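Local coordinates for protein copper-transporting atpase (Sulfolobus solfataricus, PDB 2YJ3) that probably couples ATP hydrolysis to moving metal cations across the membrane, this chain being its cytoplasmic catalytic part with the phosphorylation and nucleotide-binding domains, at residues I156-D161 with E185-I190; E34-L39 with I133-R138; D218-M223 with V233-L238. The protein carries 1 engineered substitution. One frame throughout, in Å; residues are numbered along the deposited sequence.

Contact 1 (I156-D161 with E185-I190). With SO4 (sulfate ion), chain C.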
ATOM      1  N   ILE A 156      14.311  -0.199  -6.505  1.00 50.07           N
ATOM      2  CA  ILE A 156      13.983   1.065  -5.867  1.00 48.61           C
ATOM      3  C   ILE A 156      12.642   0.958  -5.161  1.00 48.14           C
ATOM      4  O   ILE A 156      11.678   0.418  -5.711  1.00 50.27           O
ATOM      5  CB  ILE A 156      13.936   2.215  -6.903  1.00 50.77           C
ATOM      6  CG1 ILE A 156      15.285   2.354  -7.603  1.00 57.20           C
ATOM      7  CG2 ILE A 156      13.524   3.538  -6.250  1.00 45.58           C
ATOM      8  CD1 ILE A 156      15.320   3.468  -8.619  1.00 62.02           C
ATOM      9  N   ILE A 157      12.595   1.461  -3.934  1.00 44.04           N
ATOM     10  CA  ILE A 157      11.362   1.531  -3.163  1.00 45.12           C
ATOM     11  C   ILE A 157      10.852   2.969  -3.157  1.00 51.03           C
ATOM     12  O   ILE A 157      11.600   3.886  -2.831  1.00 57.08           O
ATOM     13  CB  ILE A 157      11.594   1.098  -1.706  1.00 46.92           C
ATOM     14  CG1 ILE A 157      11.978  -0.387  -1.627  1.00 50.09           C
ATOM     15  CG2 ILE A 157      10.363   1.371  -0.857  1.00 42.45           C
ATOM     16  CD1 ILE A 157      12.216  -0.856  -0.204  1.00 48.29           C
ATOM     17  N   LEU A 158       9.590   3.168  -3.533  1.00 47.32           N
ATOM     18  CA  LEU A 158       8.959   4.493  -3.446  1.00 45.68           C
ATOM     19  C   LEU A 158       7.826   4.435  -2.440  1.00 41.90           C
ATOM     20  O   LEU A 158       7.223   3.378  -2.250  1.00 42.06           O
ATOM     21  CB  LEU A 158       8.394   4.938  -4.794  1.00 38.86           C
ATOM     22  CG  LEU A 158       9.310   4.895  -6.007  1.00 39.64           C
ATOM     23  CD1 LEU A 158       8.588   5.501  -7.197  1.00 44.01           C
ATOM     24  CD2 LEU A 158      10.629   5.591  -5.733  1.00 38.63           C
ATOM     25  N   SER A 159       7.529   5.563  -1.800  1.00 42.21           N
ATOM     26  CA  SER A 159       6.471   5.582  -0.797  1.00 39.09           C
ATOM     27  C   SER A 159       6.045   6.986  -0.412  1.00 42.66           C
ATOM     28  O   SER A 159       6.862   7.898  -0.375  1.00 44.56           O
ATOM     29  CB  SER A 159       6.908   4.811   0.448  1.00 41.20           C
ATOM     30  OG  SER A 159       5.947   4.918   1.480  1.00 44.62           O
ATOM     31  N   GLY A 160       4.754   7.147  -0.126  1.00 40.70           N
ATOM     32  CA  GLY A 160       4.228   8.407   0.361  1.00 42.66           C
ATOM     33  C   GLY A 160       4.323   8.427   1.872  1.00 48.42           C
ATOM     34  O   GLY A 160       3.773   9.308   2.540  1.00 45.86           O
ATOM     35  N   ASP A 161       5.027   7.439   2.411  1.00 45.60           N
ATOM     36  CA  ASP A 161       5.170   7.321   3.855  1.00 55.76           C
ATOM     37  C   ASP A 161       6.409   8.054   4.397  1.00 50.94           C
ATOM     38  O   ASP A 161       7.322   8.409   3.648  1.00 43.61           O
ATOM     39  CB  ASP A 161       5.184   5.846   4.259  1.00 58.55           C
ATOM     40  CG  ASP A 161       4.458   5.594   5.562  1.00 68.72           C
ATOM     41  OD1 ASP A 161       4.453   6.494   6.431  1.00 75.00           O
ATOM     42  OD2 ASP A 161       3.894   4.491   5.718  1.00 71.72           O
ATOM     43  N   GLU A 185       2.507  12.658  -7.672  1.00 40.18           N
ATOM     44  CA  GLU A 185       3.162  13.457  -8.706  1.00 47.89           C
ATOM     45  C   GLU A 185       4.681  13.383  -8.614  1.00 50.12           C
ATOM     46  O   GLU A 185       5.369  13.407  -9.633  1.00 52.26           O
ATOM     47  CB  GLU A 185       2.684  14.914  -8.656  1.00 53.49           C
ATOM     48  CG  GLU A 185       1.223  15.089  -9.081  1.00 62.49           C
ATOM     49  CD  GLU A 185       0.230  14.404  -8.143  1.00 67.80           C
ATOM     50  OE1 GLU A 185       0.537  14.273  -6.939  1.00 73.07           O
ATOM     51  OE2 GLU A 185      -0.861  14.003  -8.606  1.00 65.00           O
ATOM     52  N   ASP A 186       5.204  13.302  -7.393  1.00 46.44           N
ATOM     53  CA  ASP A 186       6.625  13.050  -7.198  1.00 47.59           C
ATOM     54  C   ASP A 186       7.023  11.722  -7.831  1.00 44.49           C
ATOM     55  O   ASP A 186       8.060  11.619  -8.477  1.00 47.40           O
ATOM     56  CB  ASP A 186       6.958  13.010  -5.709  1.00 55.37           C
ATOM     57  CG  ASP A 186       6.605  14.297  -5.003  1.00 64.08           C
ATOM     58  OD1 ASP A 186       6.286  15.282  -5.703  1.00 66.54           O
ATOM     59  OD2 ASP A 186       6.642  14.323  -3.752  1.00 64.52           O
ATOM     60  N   LYS A 187       6.205  10.696  -7.639  1.00 40.31           N
ATOM     61  CA  LYS A 187       6.532   9.384  -8.203  1.00 47.30           C
ATOM     62  C   LYS A 187       6.561   9.463  -9.728  1.00 49.75           C
ATOM     63  O   LYS A 187       7.497   8.976 -10.365  1.00 46.39           O
ATOM     64  CB  LYS A 187       5.544   8.309  -7.732  1.00 39.95           C
ATOM     65  CG  LYS A 187       5.497   8.151  -6.223  1.00 40.76           C
ATOM     66  CD  LYS A 187       4.421   7.165  -5.779  1.00 40.20           C
ATOM     67  CE  LYS A 187       4.251   7.224  -4.264  1.00 43.48           C
ATOM     68  NZ  LYS A 187       3.090   6.423  -3.786  1.00 42.11           N
ATOM     69  N   VAL A 188       5.548  10.108 -10.308  1.00 48.37           N
ATOM     70  CA  VAL A 188       5.467  10.220 -11.761  1.00 49.58           C
ATOM     71  C   VAL A 188       6.724  10.890 -12.334  1.00 49.06           C
ATOM     72  O   VAL A 188       7.301  10.411 -13.315  1.00 45.11           O
ATOM     73  CB  VAL A 188       4.173  10.949 -12.221  1.00 54.43           C
ATOM     74  CG1 VAL A 188       4.387  12.455 -12.298  1.00 58.14           C
ATOM     75  CG2 VAL A 188       3.719  10.426 -13.567  1.00 55.61           C
ATOM     76  N   ARG A 189       7.159  11.984 -11.706  1.00 49.11           N
ATOM     77  CA  ARG A 189       8.375  12.683 -12.133  1.00 52.53           C
ATOM     78  C   ARG A 189       9.624  11.796 -12.004  1.00 50.42           C
ATOM     79  O   ARG A 189      10.549  11.889 -12.802  1.00 49.15           O
ATOM     80  CB  ARG A 189       8.548  13.990 -11.352  1.00 59.94           C
ATOM     81  CG  ARG A 189       7.639  15.131 -11.830  1.00 66.61           C
ATOM     82  CD  ARG A 189       7.671  16.330 -10.887  1.00 71.99           C
ATOM     83  NE  ARG A 189       7.169  17.538 -11.542  1.00 80.69           N
ATOM     84  CZ  ARG A 189       6.560  18.540 -10.915  1.00 81.33           C
ATOM     85  NH1 ARG A 189       6.367  18.482  -9.603  1.00 82.33           N
ATOM     86  NH2 ARG A 189       6.140  19.597 -11.602  1.00 80.65           N
ATOM     87  N   ILE A 190       9.636  10.918 -11.009  1.00 52.56           N
ATOM     88  CA  ILE A 190      10.741   9.977 -10.840  1.00 53.97           C
ATOM     89  C   ILE A 190      10.818   8.965 -11.981  1.00 54.10           C
ATOM     90  O   ILE A 190      11.892   8.690 -12.520  1.00 53.95           O
ATOM     91  CB  ILE A 190      10.641   9.243  -9.496  1.00 50.69           C
ATOM     92  CG1 ILE A 190      11.021  10.204  -8.363  1.00 54.09           C
ATOM     93  CG2 ILE A 190      11.539   8.018  -9.490  1.00 46.51           C
ATOM     94  CD1 ILE A 190      11.376   9.513  -7.076  1.00 58.98           C
TER
HETATM   95  S   SO4 C1635       1.704   5.573  -0.544  1.00 88.41           S
HETATM   96  O1  SO4 C1635       1.805   6.682  -1.487  1.00 84.78           O
HETATM   97  O2  SO4 C1635       2.567   4.471  -0.981  1.00 91.53           O
HETATM   98  O3  SO4 C1635       2.118   5.997   0.798  1.00 86.55           O
HETATM   99  O4  SO4 C1635       0.314   5.130  -0.502  1.00 87.93           O
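Leu158 lies against the root of the Lys187 side chain, its CD1 4.2 Å from Lys187 CB and about as far from CG, and the two side chains run antiparallel alongside one another. The other branch, Leu158 CD2, meets Ile190 CD1 at 4.2 Å, one helical turn further on, so the leucine spans two residues on one face of the helix. Lys187 has CG anti to the carbonyl carbon (chi1 -59°) and runs extended beyond it, carrying NZ past the strand end to the loop at Ser159 and Gly160. There Lys187 NZ hydrogen-bonds sulfate O1 at 2.6 Å and also pairs with the engineered Glu34 in a salt bridge, while Gly160 N gives a weak bond to sulfate O3 at 3.0 Å. The loop is shaped by an ST turn: Ser159 OG accepts from Asp161 N at 2.8 Å. Ser159, Gly160, Asp161 and Lys187 all contact ATP in another structure of this protein; no nucleotide is bound here, and the sulfate, probably from the crystallisation liquor, may mimic a phosphate. The serine and lysine fit the second and third conserved motifs of haloacid dehalogenase-like hydrolases. Helix 184-196 thus packs on the C-terminal end of strand 154-158, which is flanked in the sheet by strands 30-34 and 177-179; Tyr179 touches both Leu158 and Ile190, and Ala213 of helix 211-216 touches Lys187.

Contact 2 (E34-L39 with I133-R138). Engineered in segment 34-39: Glu34 (natural residue Asp).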
ATOM      1  N   GLU A  34       6.349  -0.006  -4.894  1.00 47.51           N
ATOM      2  CA  GLU A  34       5.614   0.820  -3.961  1.00 44.25           C
ATOM      3  C   GLU A  34       5.621   0.132  -2.609  1.00 48.13           C
ATOM      4  O   GLU A  34       5.205  -1.018  -2.494  1.00 55.30           O
ATOM      5  CB  GLU A  34       4.179   0.959  -4.440  1.00 48.99           C
ATOM      6  CG  GLU A  34       3.943   2.190  -5.277  1.00 59.68           C
ATOM      7  CD  GLU A  34       3.460   3.347  -4.443  1.00 61.10           C
ATOM      8  OE1 GLU A  34       3.957   3.516  -3.306  1.00 59.12           O
ATOM      9  OE2 GLU A  34       2.558   4.067  -4.918  1.00 63.81           O
ATOM     10  N   LYS A  35       6.092   0.815  -1.578  1.00 48.33           N
ATOM     11  CA  LYS A  35       6.142   0.183  -0.272  1.00 47.82           C
ATOM     12  C   LYS A  35       4.787  -0.442   0.040  1.00 45.87           C
ATOM     13  O   LYS A  35       4.688  -1.639   0.278  1.00 54.53           O
ATOM     14  CB  LYS A  35       6.545   1.182   0.816  1.00 49.34           C
ATOM     15  CG  LYS A  35       6.317   0.672   2.236  1.00 51.19           C
ATOM     16  CD  LYS A  35       6.817   1.654   3.282  1.00 51.63           C
ATOM     17  CE  LYS A  35       5.670   2.409   3.927  1.00 54.44           C
ATOM     18  NZ  LYS A  35       4.928   1.610   4.945  1.00 55.08           N
ATOM     19  N   THR A  36       3.739   0.369   0.000  1.00 39.39           N
ATOM     20  CA  THR A  36       2.452  -0.048   0.525  1.00 41.55           C
ATOM     21  C   THR A  36       1.677  -0.905  -0.462  1.00 44.81           C
ATOM     22  O   THR A  36       1.357  -0.455  -1.562  1.00 43.96           O
ATOM     23  CB  THR A  36       1.588   1.166   0.884  1.00 44.13           C
ATOM     24  OG1 THR A  36       2.278   1.959   1.854  1.00 50.23           O
ATOM     25  CG2 THR A  36       0.231   0.708   1.435  1.00 37.39           C
ATOM     26  N   GLY A  37       1.370  -2.137  -0.060  1.00 44.81           N
ATOM     27  CA  GLY A  37       0.537  -3.003  -0.863  1.00 36.86           C
ATOM     28  C   GLY A  37       1.321  -4.023  -1.659  1.00 40.52           C
ATOM     29  O   GLY A  37       0.803  -5.106  -1.970  1.00 43.04           O
ATOM     30  N   THR A  38       2.561  -3.693  -2.007  1.00 32.81           N
ATOM     31  CA  THR A  38       3.374  -4.626  -2.778  1.00 39.65           C
ATOM     32  C   THR A  38       4.365  -5.384  -1.906  1.00 44.50           C
ATOM     33  O   THR A  38       4.335  -6.610  -1.855  1.00 47.51           O
ATOM     34  CB  THR A  38       4.100  -3.943  -3.950  1.00 34.95           C
ATOM     35  OG1 THR A  38       5.213  -3.197  -3.461  1.00 40.33           O
ATOM     36  CG2 THR A  38       3.138  -3.030  -4.693  1.00 29.66           C
ATOM     37  N   LEU A  39       5.230  -4.649  -1.212  1.00 47.12           N
ATOM     38  CA  LEU A  39       6.199  -5.254  -0.304  1.00 45.04           C
ATOM     39  C   LEU A  39       5.548  -5.540   1.037  1.00 46.42           C
ATOM     40  O   LEU A  39       6.096  -6.253   1.873  1.00 51.63           O
ATOM     41  CB  LEU A  39       7.397  -4.324  -0.106  1.00 47.24           C
ATOM     42  CG  LEU A  39       8.319  -4.168  -1.313  1.00 47.07           C
ATOM     43  CD1 LEU A  39       9.445  -3.184  -1.018  1.00 48.86           C
ATOM     44  CD2 LEU A  39       8.875  -5.529  -1.717  1.00 40.98           C
ATOM     45  N   ILE A 133      -0.277   3.103  13.456  1.00 41.55           N
ATOM     46  CA  ILE A 133      -0.558   1.986  12.559  1.00 46.53           C
ATOM     47  C   ILE A 133       0.633   1.770  11.634  1.00 50.48           C
ATOM     48  O   ILE A 133       1.284   2.725  11.221  1.00 51.74           O
ATOM     49  CB  ILE A 133      -1.831   2.196  11.701  1.00 43.50           C
ATOM     50  CG1 ILE A 133      -1.535   3.078  10.493  1.00 56.44           C
ATOM     51  CG2 ILE A 133      -2.973   2.752  12.528  1.00 38.98           C
ATOM     52  CD1 ILE A 133      -1.030   2.310   9.279  1.00 61.28           C
ATOM     53  N   SER A 134       0.919   0.518  11.301  1.00 44.43           N
ATOM     54  CA  SER A 134       2.029   0.235  10.406  1.00 48.53           C
ATOM     55  C   SER A 134       1.687  -0.827   9.364  1.00 43.99           C
ATOM     56  O   SER A 134       0.778  -1.642   9.558  1.00 37.30           O
ATOM     57  CB  SER A 134       3.265  -0.181  11.206  1.00 57.95           C
ATOM     58  OG  SER A 134       3.084  -1.467  11.758  1.00 66.60           O
ATOM     59  N   ASP A 135       2.407  -0.787   8.247  1.00 46.99           N
ATOM     60  CA  ASP A 135       2.299  -1.815   7.222  1.00 41.74           C
ATOM     61  C   ASP A 135       2.971  -3.090   7.719  1.00 46.66           C
ATOM     62  O   ASP A 135       3.904  -3.041   8.522  1.00 46.70           O
ATOM     63  CB  ASP A 135       2.939  -1.340   5.910  1.00 43.56           C
ATOM     64  CG  ASP A 135       2.044  -0.350   5.134  1.00 52.91           C
ATOM     65  OD1 ASP A 135       0.801  -0.429   5.269  1.00 55.66           O
ATOM     66  OD2 ASP A 135       2.581   0.503   4.386  1.00 51.76           O
ATOM     67  N   VAL A 136       2.478  -4.230   7.250  1.00 47.07           N
ATOM     68  CA  VAL A 136       3.055  -5.527   7.581  1.00 46.67           C
ATOM     69  C   VAL A 136       3.792  -6.067   6.358  1.00 43.82           C
ATOM     70  O   VAL A 136       3.202  -6.233   5.297  1.00 45.41           O
ATOM     71  CB  VAL A 136       1.963  -6.535   7.990  1.00 51.65           C
ATOM     72  CG1 VAL A 136       2.553  -7.939   8.151  1.00 48.27           C
ATOM     73  CG2 VAL A 136       1.280  -6.079   9.268  1.00 54.96           C
ATOM     74  N   PRO A 137       5.096  -6.326   6.499  1.00 45.15           N
ATOM     75  CA  PRO A 137       5.857  -6.832   5.349  1.00 44.57           C
ATOM     76  C   PRO A 137       5.375  -8.204   4.870  1.00 41.13           C
ATOM     77  O   PRO A 137       4.897  -9.009   5.671  1.00 39.68           O
ATOM     78  CB  PRO A 137       7.296  -6.916   5.877  1.00 50.51           C
ATOM     79  CG  PRO A 137       7.180  -6.836   7.379  1.00 54.79           C
ATOM     80  CD  PRO A 137       5.942  -6.053   7.673  1.00 47.70           C
ATOM     81  N   ARG A 138       5.476  -8.448   3.569  1.00 41.60           N
ATOM     82  CA  ARG A 138       5.231  -9.778   3.021  1.00 46.89           C
ATOM     83  C   ARG A 138       6.480 -10.639   3.185  1.00 47.81           C
ATOM     84  O   ARG A 138       7.592 -10.197   2.895  1.00 46.22           O
ATOM     85  CB  ARG A 138       4.872  -9.710   1.539  1.00 43.69           C
ATOM     86  CG  ARG A 138       3.572  -9.023   1.228  1.00 43.96           C
ATOM     87  CD  ARG A 138       3.257  -9.142  -0.255  1.00 40.58           C
ATOM     88  NE  ARG A 138       2.162  -8.256  -0.637  1.00 39.25           N
ATOM     89  CZ  ARG A 138       0.881  -8.577  -0.554  1.00 43.01           C
ATOM     90  NH1 ARG A 138       0.530  -9.783  -0.111  1.00 46.00           N
ATOM     91  NH2 ARG A 138      -0.047  -7.698  -0.918  1.00 39.60           N
TER
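Asp135 faces Lys35 and Thr36 with a single carboxylate oxygen. Lys35 NZ forms a salt bridge with Asp135 OD2 at 2.7 Å, coming in on the anti side, and Thr36 OG1 donates to the same OD2 at 2.9 Å on the syn side. The two donors reach it from opposite faces of the carboxylate plane and clamp that oxygen between them. Lys35 is extended as far as CD and then bent, chi3 104° placing CE and chi4 turning NZ, so the ammonium reaches both Asp135 and Asp161. Arg138 reaches the carbonyl oxygens of the weakly bonded turn 35-39. Its guanidinium is edge-on to two carbonyls: NH2 bonds Gly37 O at 2.9 Å, nearly straight and in the guanidinium plane, while NE makes a weak bond to Thr38 O at 3.0 Å. Leu39 takes part through its backbone rather than its side chain, its carbonyl O accepting from Arg138 N at 2.8 Å, with Pro137 CA also close at 3.5 Å in a CA-H...O contact. Residues 34-39 match the signature loop of P-type ATPases, with the engineered Glu34 at the place of the aspartate that is phosphorylated in the family, and residues 133-138 leave the six-stranded antiparallel sheet for the phosphorylation domain. The contact ties the linker to the loop: Arg138 meets three successive carbonyls, two through its side chain (one bond weak) and one through its backbone N, while Lys35, an ATP-binding residue like Thr36, is paired with Asp135 and Asp161.

Contact 3 (D218-M223 with V233-L238)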
ATOM      1  N   ASP A 218       7.816   1.493 -18.061  1.00 45.63           N
ATOM      2  CA  ASP A 218       8.051   0.690 -19.256  1.00 54.40           C
ATOM      3  C   ASP A 218       7.192  -0.577 -19.223  1.00 51.67           C
ATOM      4  O   ASP A 218       6.519  -0.907 -20.197  1.00 50.68           O
ATOM      5  CB  ASP A 218       9.538   0.394 -19.431  1.00 62.33           C
ATOM      6  CG  ASP A 218      10.309   1.620 -19.900  1.00 66.34           C
ATOM      7  OD1 ASP A 218       9.978   2.134 -20.990  1.00 63.74           O
ATOM      8  OD2 ASP A 218      11.214   2.086 -19.176  1.00 68.57           O
ATOM      9  N   VAL A 219       7.196  -1.270 -18.092  1.00 45.57           N
ATOM     10  CA  VAL A 219       6.192  -2.304 -17.860  1.00 45.46           C
ATOM     11  C   VAL A 219       5.647  -2.175 -16.453  1.00 39.30           C
ATOM     12  O   VAL A 219       6.397  -2.080 -15.485  1.00 44.62           O
ATOM     13  CB  VAL A 219       6.683  -3.743 -18.203  1.00 64.33           C
ATOM     14  CG1 VAL A 219       8.194  -3.786 -18.299  1.00 70.07           C
ATOM     15  CG2 VAL A 219       6.132  -4.784 -17.202  1.00 59.93           C
ATOM     16  N   SER A 220       4.329  -2.119 -16.365  1.00 30.15           N
ATOM     17  CA  SER A 220       3.661  -1.846 -15.120  1.00 34.02           C
ATOM     18  C   SER A 220       2.930  -3.073 -14.606  1.00 38.23           C
ATOM     19  O   SER A 220       2.287  -3.794 -15.364  1.00 36.75           O
ATOM     20  CB  SER A 220       2.653  -0.714 -15.311  1.00 37.44           C
ATOM     21  OG  SER A 220       1.723  -1.048 -16.330  1.00 40.28           O
ATOM     22  N   VAL A 221       3.006  -3.267 -13.298  1.00 37.03           N
ATOM     23  CA  VAL A 221       2.297  -4.336 -12.639  1.00 33.12           C
ATOM     24  C   VAL A 221       1.405  -3.749 -11.549  1.00 33.73           C
ATOM     25  O   VAL A 221       1.875  -3.026 -10.674  1.00 34.68           O
ATOM     26  CB  VAL A 221       3.287  -5.317 -12.001  1.00 37.32           C
ATOM     27  CG1 VAL A 221       2.550  -6.463 -11.309  1.00 32.90           C
ATOM     28  CG2 VAL A 221       4.250  -5.834 -13.036  1.00 40.13           C
ATOM     29  N   ALA A 222       0.113  -4.061 -11.620  1.00 32.87           N
ATOM     30  CA  ALA A 222      -0.849  -3.724 -10.582  1.00 34.58           C
ATOM     31  C   ALA A 222      -1.135  -4.933  -9.689  1.00 37.86           C
ATOM     32  O   ALA A 222      -1.273  -6.051 -10.184  1.00 35.32           O
ATOM     33  CB  ALA A 222      -2.147  -3.259 -11.223  1.00 34.80           C
ATOM     34  N   MET A 223      -1.257  -4.705  -8.381  1.00 36.20           N
ATOM     35  CA  MET A 223      -1.724  -5.748  -7.471  1.00 41.02           C
ATOM     36  C   MET A 223      -3.224  -6.046  -7.652  1.00 46.04           C
ATOM     37  O   MET A 223      -3.989  -5.211  -8.136  1.00 47.51           O
ATOM     38  CB  MET A 223      -1.441  -5.361  -6.018  1.00 38.17           C
ATOM     39  CG  MET A 223       0.016  -5.025  -5.733  1.00 41.68           C
ATOM     40  SD  MET A 223       1.123  -6.446  -5.880  1.00 43.85           S
ATOM     41  CE  MET A 223       0.498  -7.478  -4.555  1.00 40.77           C
ATOM     42  N   VAL A 233      -5.815  -1.588 -16.823  1.00 81.49           N
ATOM     43  CA  VAL A 233      -4.973  -0.559 -17.422  1.00 83.23           C
ATOM     44  C   VAL A 233      -3.489  -0.951 -17.386  1.00 75.86           C
ATOM     45  O   VAL A 233      -2.781  -0.825 -18.391  1.00 73.16           O
ATOM     46  CB  VAL A 233      -5.175   0.805 -16.722  1.00 87.55           C
ATOM     47  CG1 VAL A 233      -4.293   1.874 -17.363  1.00 88.43           C
ATOM     48  CG2 VAL A 233      -6.652   1.213 -16.757  1.00 86.81           C
ATOM     49  N   ALA A 234      -3.031  -1.425 -16.226  1.00 65.78           N
ATOM     50  CA  ALA A 234      -1.654  -1.886 -16.049  1.00 51.12           C
ATOM     51  C   ALA A 234      -1.316  -3.020 -17.010  1.00 43.52           C
ATOM     52  O   ALA A 234      -2.186  -3.797 -17.405  1.00 41.28           O
ATOM     53  CB  ALA A 234      -1.431  -2.345 -14.605  1.00 45.99           C
ATOM     54  N   ASP A 235      -0.045  -3.123 -17.375  1.00 36.74           N
ATOM     55  CA  ASP A 235       0.405  -4.174 -18.276  1.00 39.35           C
ATOM     56  C   ASP A 235       0.149  -5.562 -17.709  1.00 45.11           C
ATOM     57  O   ASP A 235      -0.213  -6.490 -18.439  1.00 48.99           O
ATOM     58  CB  ASP A 235       1.891  -4.006 -18.565  1.00 41.64           C
ATOM     59  CG  ASP A 235       2.175  -2.808 -19.451  1.00 50.11           C
ATOM     60  OD1 ASP A 235       1.211  -2.201 -19.965  1.00 52.08           O
ATOM     61  OD2 ASP A 235       3.361  -2.479 -19.640  1.00 53.43           O
ATOM     62  N   ILE A 236       0.350  -5.707 -16.404  1.00 39.74           N
ATOM     63  CA  ILE A 236       0.148  -6.992 -15.749  1.00 35.87           C
ATOM     64  C   ILE A 236      -0.599  -6.827 -14.455  1.00 37.88           C
ATOM     65  O   ILE A 236      -0.186  -6.060 -13.589  1.00 42.52           O
ATOM     66  CB  ILE A 236       1.470  -7.672 -15.407  1.00 37.67           C
ATOM     67  CG1 ILE A 236       2.282  -7.921 -16.669  1.00 44.84           C
ATOM     68  CG2 ILE A 236       1.205  -8.974 -14.645  1.00 29.98           C
ATOM     69  CD1 ILE A 236       3.721  -8.246 -16.377  1.00 51.37           C
ATOM     70  N   ILE A 237      -1.690  -7.559 -14.307  1.00 31.49           N
ATOM     71  CA  ILE A 237      -2.385  -7.565 -13.035  1.00 36.71           C
ATOM     72  C   ILE A 237      -2.040  -8.839 -12.242  1.00 41.81           C
ATOM     73  O   ILE A 237      -2.199  -9.967 -12.741  1.00 33.68           O
ATOM     74  CB  ILE A 237      -3.905  -7.404 -13.236  1.00 39.30           C
ATOM     75  CG1 ILE A 237      -4.178  -6.166 -14.097  1.00 45.73           C
ATOM     76  CG2 ILE A 237      -4.619  -7.331 -11.902  1.00 37.56           C
ATOM     77  CD1 ILE A 237      -5.627  -5.748 -14.149  1.00 46.85           C
ATOM     78  N   LEU A 238      -1.538  -8.651 -11.023  1.00 36.80           N
ATOM     79  CA  LEU A 238      -1.198  -9.777 -10.153  1.00 36.90           C
ATOM     80  C   LEU A 238      -2.423 -10.181  -9.376  1.00 34.98           C
ATOM     81  O   LEU A 238      -2.559  -9.813  -8.199  1.00 30.24           O
ATOM     82  CB  LEU A 238      -0.094  -9.410  -9.159  1.00 42.15           C
ATOM     83  CG  LEU A 238       1.309  -9.982  -9.337  1.00 49.27           C
ATOM     84  CD1 LEU A 238       1.998 -10.073  -7.988  1.00 50.99           C
ATOM     85  CD2 LEU A 238       1.266 -11.344  -9.971  1.00 48.32           C
TER
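Val221 and Ile236 sit side by side at the apolar centre, their side chains crossing at a slant, with Val221 CG2 4.1 Å from Ile236 CB. Val221 CG1, anti to the backbone N (chi1 -180°), turns instead to Leu238 CG at 4.2 Å. Met223 and Leu238 extend the same face, the methionine sulfur lying near Leu238 CD1, and Val219 CG2 touches Ile236 CD1 at the other end. On the opposite face Ala222 CB packs against Ala234 CB at 3.6 Å. The backbones pair as parallel strands, Val221 beside Ile236, Ala222 beside Ile237 and Met223 beside Leu238. Ala222 joins strand 236-238 with both its polar backbone atoms: its N bonds Ile236 O at 2.8 Å and its O takes Leu238 N at 2.7 Å. Ile236 N in turn donates to Ser220 O at 2.9 Å. Beyond this the pairing gives way to side chains. Ser220 OG, set between the backbone N and the carbonyl carbon (chi1 57°), accepts an almost straight bond from Asp235 N at 2.9 Å, and Asp235 OD2 reaches back to take a weak bond from Ser220 N. These two residues exchange side-chain-to-backbone bonds where the second strand begins. In the Rossmann-like sheet of the haloacid dehalogenase-type phosphorylation domain, strand 219-223 is held on its far edge by strand 201-205, and strand 236-238 is followed by the antiparallel strand 15-16. Helix 20-27 covers Val219 and Ile236 through Val21, while Leu246 and Ile243 of helix 243-250 lie on Val221 and Met223.

Overall arrangement
Along the chain contact 2 comes first, then contact 1, then contact 3. Contacts 1 and 3 both reach the seven-stranded sheet of the phosphorylation domain, their centres about 17 Å apart and without touching; contact 2 lies about 15 Å from contact 1 and 18 Å from contact 3, centre to centre, and touches both. The engineered Glu34 bridges contacts 2 and 1 through a salt bridge from its OE2 to Lys187 NZ at 2.7 Å, while Met223 packs on Gly37, Thr38 and Arg138. Contacts 1 and 2 thus share the ATP site at the C-terminal ends of the strands, contact 2 also leads to the nucleotide-binding domain, and contact 3 builds the sheet alongside.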